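CGAS/DncV-like nucleotidyltransferase in E. coli homolog (PDB 6E0O) synthesises cyclic dinucleotide second messengers from nucleoside triphosphates in response to phage infection, as the magnesium-dependent synthase of a CBASS antiviral system. Local coordinates at residues 172-177 against 218-223; 222-227 against 260-265. All blocks are in the same frame, centred on the assembly; numbering follows the deposited sequence. Where two conformers were deposited one is given.

Contact 1. Residues 172-177 against 218-223; sequences EQHYSN and FIECLV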
loop_
_atom_site.group_PDB
_atom_site.type_symbol
_atom_site.label_atom_id
_atom_site.label_comp_id
_atom_site.label_asym_id
_atom_site.label_seq_id
_atom_site.Cartn_x
_atom_site.Cartn_y
_atom_site.Cartn_z
ATOM N N GLU A 172 2.759 -0.706 10.309
ATOM C CA GLU A 172 1.906 -1.220 11.374
ATOM C C GLU A 172 0.806 -0.223 11.708
ATOM O O GLU A 172 -0.363 -0.594 11.844
ATOM C CB GLU A 172 2.750 -1.548 12.609
ATOM C CG GLU A 172 3.805 -2.608 12.360
ATOM C CD GLU A 172 3.214 -3.921 11.888
ATOM O OE1 GLU A 172 2.151 -4.308 12.403
ATOM O OE2 GLU A 172 3.808 -4.576 11.006
ATOM N N GLN A 173 1.170 1.047 11.867
ATOM C CA GLN A 173 0.187 2.074 12.172
ATOM C C GLN A 173 -0.772 2.290 11.004
ATOM O O GLN A 173 -1.968 2.532 11.206
ATOM C CB GLN A 173 0.922 3.362 12.532
ATOM C CG GLN A 173 1.818 3.252 13.778
ATOM C CD GLN A 173 3.275 2.837 13.524
ATOM O OE1 GLN A 173 3.598 2.167 12.545
ATOM N NE2 GLN A 173 4.156 3.238 14.429
ATOM N N HIS A 174 -0.260 2.222 9.778
ATOM C CA HIS A 174 -1.109 2.250 8.596
ATOM C C HIS A 174 -2.123 1.113 8.632
ATOM O O HIS A 174 -3.329 1.323 8.431
ATOM C CB HIS A 174 -0.211 2.118 7.368
ATOM C CG HIS A 174 -0.939 2.181 6.070
ATOM N ND1 HIS A 174 -0.941 3.308 5.280
ATOM C CD2 HIS A 174 -1.663 1.250 5.409
ATOM C CE1 HIS A 174 -1.661 3.075 4.195
ATOM N NE2 HIS A 174 -2.107 1.832 4.248
ATOM N N TYR A 175 -1.642 -0.103 8.883
ATOM C CA TYR A 175 -2.522 -1.263 8.945
ATOM C C TYR A 175 -3.601 -1.056 10.006
ATOM O O TYR A 175 -4.802 -1.214 9.744
ATOM C CB TYR A 175 -1.720 -2.549 9.237
ATOM C CG TYR A 175 -2.674 -3.652 9.601
ATOM C CD1 TYR A 175 -3.380 -4.325 8.616
ATOM C CD2 TYR A 175 -2.936 -3.967 10.931
ATOM C CE1 TYR A 175 -4.310 -5.289 8.933
ATOM C CE2 TYR A 175 -3.874 -4.933 11.260
ATOM C CZ TYR A 175 -4.552 -5.590 10.252
ATOM O OH TYR A 175 -5.490 -6.544 10.539
ATOM N N SER A 176 -3.192 -0.696 11.220
ATOM C CA SER A 176 -4.141 -0.644 12.327
ATOM C C SER A 176 -5.173 0.460 12.133
ATOM O O SER A 176 -6.368 0.247 12.380
ATOM C CB SER A 176 -3.386 -0.435 13.632
ATOM O OG SER A 176 -2.539 -1.539 13.867
ATOM N N ASN A 177 -4.730 1.639 11.712
ATOM C CA ASN A 177 -5.667 2.746 11.551
ATOM C C ASN A 177 -6.644 2.490 10.411
ATOM O O ASN A 177 -7.823 2.845 10.509
ATOM C CB ASN A 177 -4.920 4.060 11.355
ATOM C CG ASN A 177 -4.279 4.558 12.629
ATOM O OD1 ASN A 177 -4.558 4.053 13.717
ATOM N ND2 ASN A 177 -3.424 5.560 12.502
ATOM N N PHE A 218 -1.580 6.493 -1.970
ATOM C CA PHE A 218 -2.193 7.813 -2.039
ATOM C C PHE A 218 -3.709 7.700 -1.973
ATOM O O PHE A 218 -4.361 8.432 -1.220
ATOM C CB PHE A 218 -1.718 8.480 -3.326
ATOM C CG PHE A 218 -1.975 9.956 -3.416
ATOM C CD1 PHE A 218 -1.447 10.837 -2.497
ATOM C CD2 PHE A 218 -2.682 10.468 -4.484
ATOM C CE1 PHE A 218 -1.653 12.192 -2.621
ATOM C CE2 PHE A 218 -2.888 11.819 -4.604
ATOM C CZ PHE A 218 -2.350 12.680 -3.681
ATOM N N ILE A 219 -4.286 6.769 -2.736
ATOM C CA ILE A 219 -5.735 6.567 -2.697
ATOM C C ILE A 219 -6.180 6.210 -1.281
ATOM O O ILE A 219 -7.158 6.759 -0.757
ATOM C CB ILE A 219 -6.157 5.495 -3.720
ATOM C CG1 ILE A 219 -5.896 5.989 -5.144
ATOM C CG2 ILE A 219 -7.622 5.097 -3.518
ATOM C CD1 ILE A 219 -6.145 4.947 -6.222
ATOM N N GLU A 220 -5.465 5.277 -0.643
ATOM C CA GLU A 220 -5.830 4.866 0.707
ATOM C C GLU A 220 -5.837 6.047 1.660
ATOM O O GLU A 220 -6.752 6.181 2.486
ATOM C CB GLU A 220 -4.871 3.792 1.208
ATOM C CG GLU A 220 -5.098 2.454 0.535
ATOM C CD GLU A 220 -4.143 1.382 0.983
ATOM O OE1 GLU A 220 -3.977 1.159 2.200
ATOM O OE2 GLU A 220 -3.559 0.754 0.088
ATOM N N CYS A 221 -4.832 6.924 1.554
ATOM C CA CYS A 221 -4.766 8.080 2.442
ATOM C C CYS A 221 -5.877 9.078 2.140
ATOM O O CYS A 221 -6.459 9.652 3.064
ATOM C CB CYS A 221 -3.401 8.758 2.326
ATOM S SG CYS A 221 -1.990 7.811 2.972
ATOM N N LEU A 222 -6.177 9.315 0.859
ATOM C CA LEU A 222 -7.236 10.263 0.521
ATOM C C LEU A 222 -8.564 9.817 1.113
ATOM O O LEU A 222 -9.264 10.604 1.758
ATOM C CB LEU A 222 -7.373 10.407 -0.990
ATOM C CG LEU A 222 -6.203 11.067 -1.718
ATOM C CD1 LEU A 222 -6.399 10.909 -3.224
ATOM C CD2 LEU A 222 -6.065 12.518 -1.330
ATOM N N VAL A 223 -8.945 8.557 0.884
ATOM C CA VAL A 223 -10.233 8.094 1.386
ATOM C C VAL A 223 -10.236 8.084 2.911
ATOM O O VAL A 223 -11.278 8.309 3.537
ATOM C CB VAL A 223 -10.587 6.722 0.779
ATOM C CG1 VAL A 223 -11.954 6.276 1.246
ATOM C CG2 VAL A 223 -10.542 6.777 -0.744
#
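A single buried hydrogen bond between H174 and E220 joins helix 171-184 to helix 216-224, in the middle of the enzyme. The backbones stand well apart, with H174 CA and C221 CA 9.2 Å from each other, so the gap is bridged by two long polar side chains rather than by close helix packing; only about 100 Å² is buried between the segments. H174 NE2 donates to E220 OE1 over 2.9 Å, with an N-H...O angle of 160°. The imidazole has its CG anti to the backbone N (chi1 -178°), which carries the ring out from its helix and presents its NE2 edge to the glutamate. E220 reaches back with a chain extended beyond CG. Seen from the ring the acceptor lies almost in plane, but seen from the carboxylate the donor sits above the plane, and the two flat groups are turned 67° apart.

This His-carboxylate pair is consistent with a second-shell place in a cGAS/DncV-like nucleotidyltransferase active site: N52, probably a GTP-binding residue, packs against both partners, S216, assigned the same role, gives E220 OE2 a weak hydrogen bond, and the E220 side chain is about 8 Å from the bound magnesium ion. NE2 carries a proton in this bond, which does not by itself fix the charge of the ring; the buried carboxylate would tend to stabilise a protonated imidazole. F217 meets the H174 ring at a shallow interplanar angle, and V193 of helix 188-205 packs on E220.

Contact 2. Residues 222-227 against 260-265; sequences LVYNVP and VNRLFW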
loop_
_atom_site.group_PDB
_atom_site.type_symbol
_atom_site.label_atom_id
_atom_site.label_comp_id
_atom_site.label_asym_id
_atom_site.label_seq_id
_atom_site.Cartn_x
_atom_site.Cartn_y
_atom_site.Cartn_z
ATOM N N LEU A 222 -6.177 9.315 0.859
ATOM C CA LEU A 222 -7.236 10.263 0.521
ATOM C C LEU A 222 -8.564 9.817 1.113
ATOM O O LEU A 222 -9.264 10.604 1.758
ATOM C CB LEU A 222 -7.373 10.407 -0.990
ATOM C CG LEU A 222 -6.203 11.067 -1.718
ATOM C CD1 LEU A 222 -6.399 10.909 -3.224
ATOM C CD2 LEU A 222 -6.065 12.518 -1.330
ATOM N N VAL A 223 -8.945 8.557 0.884
ATOM C CA VAL A 223 -10.233 8.094 1.386
ATOM C C VAL A 223 -10.236 8.084 2.911
ATOM O O VAL A 223 -11.278 8.309 3.537
ATOM C CB VAL A 223 -10.587 6.722 0.779
ATOM C CG1 VAL A 223 -11.954 6.276 1.246
ATOM C CG2 VAL A 223 -10.542 6.777 -0.744
ATOM N N TYR A 224 -9.080 7.840 3.524
ATOM C CA TYR A 224 -8.981 7.785 4.975
ATOM C C TYR A 224 -9.410 9.100 5.608
ATOM O O TYR A 224 -9.941 9.108 6.725
ATOM C CB TYR A 224 -7.534 7.444 5.386
ATOM C CG TYR A 224 -7.367 7.324 6.884
ATOM C CD1 TYR A 224 -7.755 6.171 7.543
ATOM C CD2 TYR A 224 -6.861 8.369 7.646
ATOM C CE1 TYR A 224 -7.643 6.061 8.914
ATOM C CE2 TYR A 224 -6.744 8.263 9.008
ATOM C CZ TYR A 224 -7.130 7.111 9.634
ATOM O OH TYR A 224 -7.015 7.012 10.998
ATOM N N ASN A 225 -9.182 10.218 4.926
ATOM C CA ASN A 225 -9.494 11.531 5.477
ATOM C C ASN A 225 -10.942 11.950 5.258
ATOM O O ASN A 225 -11.347 13.010 5.751
ATOM C CB ASN A 225 -8.527 12.583 4.924
ATOM C CG ASN A 225 -7.148 12.492 5.558
ATOM O OD1 ASN A 225 -6.842 13.196 6.521
ATOM N ND2 ASN A 225 -6.305 11.618 5.022
ATOM N N VAL A 226 -11.728 11.146 4.559
ATOM C CA VAL A 226 -13.165 11.427 4.452
ATOM C C VAL A 226 -13.819 11.086 5.769
ATOM O O VAL A 226 -13.641 9.958 6.277
ATOM C CB VAL A 226 -13.772 10.608 3.306
ATOM C CG1 VAL A 226 -15.286 10.793 3.262
ATOM C CG2 VAL A 226 -13.146 10.992 1.979
ATOM N N PRO A 227 -14.583 11.985 6.399
ATOM C CA PRO A 227 -15.153 11.679 7.711
ATOM C C PRO A 227 -16.043 10.445 7.680
ATOM O O PRO A 227 -16.722 10.163 6.691
ATOM C CB PRO A 227 -15.951 12.936 8.064
ATOM C CG PRO A 227 -15.221 14.038 7.328
ATOM C CD PRO A 227 -14.833 13.394 6.012
ATOM N N VAL A 260 -2.572 7.567 6.537
ATOM C CA VAL A 260 -3.376 6.634 7.321
ATOM C C VAL A 260 -2.749 6.421 8.690
ATOM O O VAL A 260 -3.459 6.253 9.685
ATOM C CB VAL A 260 -3.565 5.299 6.574
ATOM C CG1 VAL A 260 -4.376 4.344 7.429
ATOM C CG2 VAL A 260 -4.242 5.512 5.229
ATOM N N ASN A 261 -1.414 6.437 8.766
ATOM C CA ASN A 261 -0.723 6.227 10.034
ATOM C C ASN A 261 -0.984 7.337 11.048
ATOM O O ASN A 261 -0.659 7.156 12.223
ATOM C CB ASN A 261 0.782 6.038 9.806
ATOM C CG ASN A 261 1.437 7.222 9.123
ATOM O OD1 ASN A 261 1.204 8.372 9.476
ATOM N ND2 ASN A 261 2.265 6.937 8.134
ATOM N N ARG A 262 -1.536 8.473 10.627
ATOM C CA ARG A 262 -1.868 9.603 11.496
ATOM C C ARG A 262 -0.652 10.209 12.183
ATOM O O ARG A 262 -0.803 10.999 13.129
ATOM C CB ARG A 262 -2.948 9.264 12.531
ATOM C CG ARG A 262 -4.337 9.216 11.948
ATOM C CD ARG A 262 -5.404 9.167 13.025
ATOM N NE ARG A 262 -6.650 9.764 12.557
ATOM C CZ ARG A 262 -7.853 9.477 13.044
ATOM N NH1 ARG A 262 -7.987 8.589 14.019
ATOM N NH2 ARG A 262 -8.925 10.076 12.546
ATOM N N LEU A 263 0.547 9.864 11.732
ATOM C CA LEU A 263 1.770 10.375 12.321
ATOM C C LEU A 263 2.377 11.505 11.514
ATOM O O LEU A 263 3.131 12.306 12.073
ATOM C CB LEU A 263 2.806 9.253 12.424
ATOM C CG LEU A 263 2.454 8.140 13.406
ATOM C CD1 LEU A 263 3.317 6.927 13.142
ATOM C CD2 LEU A 263 2.626 8.631 14.831
ATOM N N PHE A 264 2.074 11.574 10.219
ATOM C CA PHE A 264 2.668 12.537 9.309
ATOM C C PHE A 264 1.609 13.000 8.326
ATOM O O PHE A 264 0.596 12.330 8.113
ATOM C CB PHE A 264 3.892 11.932 8.634
ATOM C CG PHE A 264 4.965 11.589 9.613
ATOM C CD1 PHE A 264 5.813 12.570 10.089
ATOM C CD2 PHE A 264 5.085 10.307 10.111
ATOM C CE1 PHE A 264 6.784 12.278 11.015
ATOM C CE2 PHE A 264 6.059 10.005 11.044
ATOM C CZ PHE A 264 6.906 10.993 11.498
ATOM N N TRP A 265 1.848 14.178 7.766
ATOM C CA TRP A 265 0.916 14.782 6.836
ATOM C C TRP A 265 1.038 14.135 5.465
ATOM O O TRP A 265 2.139 13.830 5.000
ATOM C CB TRP A 265 1.221 16.270 6.678
ATOM C CG TRP A 265 1.022 17.118 7.886
ATOM C CD1 TRP A 265 1.983 17.826 8.551
ATOM C CD2 TRP A 265 -0.212 17.378 8.566
ATOM N NE1 TRP A 265 1.424 18.505 9.603
ATOM C CE2 TRP A 265 0.078 18.250 9.635
ATOM C CE3 TRP A 265 -1.532 16.964 8.375
ATOM C CZ2 TRP A 265 -0.902 18.705 10.516
ATOM C CZ3 TRP A 265 -2.503 17.414 9.254
ATOM C CH2 TRP A 265 -2.184 18.280 10.305
#
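The backbones come closest at Y224 and V260, whose CA atoms lie 6.2 Å apart, where the last turn of helix 216-224 meets the irregular loop between helices 236-252 and 275-289. Y224 is the residue through which the helix end makes this contact, and its phenol ring lies along the loop from V260 to R262. One face receives V260: the CA is 4.0 Å from the ring centroid and 15° off the ring normal, a CH-pi contact over the face. V260 O lies over the same face farther out, 3.8 Å from Y224 CZ. Of the valine methyls, CG2 meets Y224 CB at 3.8 Å at the root of the ring, and CG1 lies beside CD1 and CE1. With CG of Y224 anti to its main-chain nitrogen, the ring is directed along the loop and its hydroxyl reaches R262.

There the arginine crosses the tyrosine at about a right angle, its guanidinium plane 75° from the ring. Y224 OH sits over one guanidinium face, 3.2 Å from R262 NE, but the N-H points poorly and no hydrogen bond forms; the approach is packing of the hydroxyl on the flat group and on the methylenes leading to it.

The loop itself turns through an Asx turn, in which N261 OD1 accepts from L263 N at 2.8 Å; its N-H...O angle of 162° makes this the firm bond, while that from F264 N is weak. Helix 171-184 adds to the surroundings: K181 makes a cation-pi contact with Y224, and N177 touches both Y224 and R262. V260 also packs against Y189 of helix 188-205.

How the contacts relate
Contacts 1 and 2 use successive turns of helix 216-224, sharing L222 and V223, and their centres are 6 Å apart. Helix 171-184 also links them: N177 ND2 lies 2.9 Å from V260 O, a probable hydrogen bond, while H174 O packs on V260 CG1 at 3.4 Å and N177 O on Y224 CE1 at 3.6 Å. Thus the 260-265 loop abuts both helices of contact 1. Contact 1 lies nearer the N52 nucleotide-binding position, its H174 side chain about 3 Å from that of N52, whereas the V260 side chain in contact 2 is about 7 Å from it. The nearest atoms of each contact are about 9 Å from the bound nucleic acid.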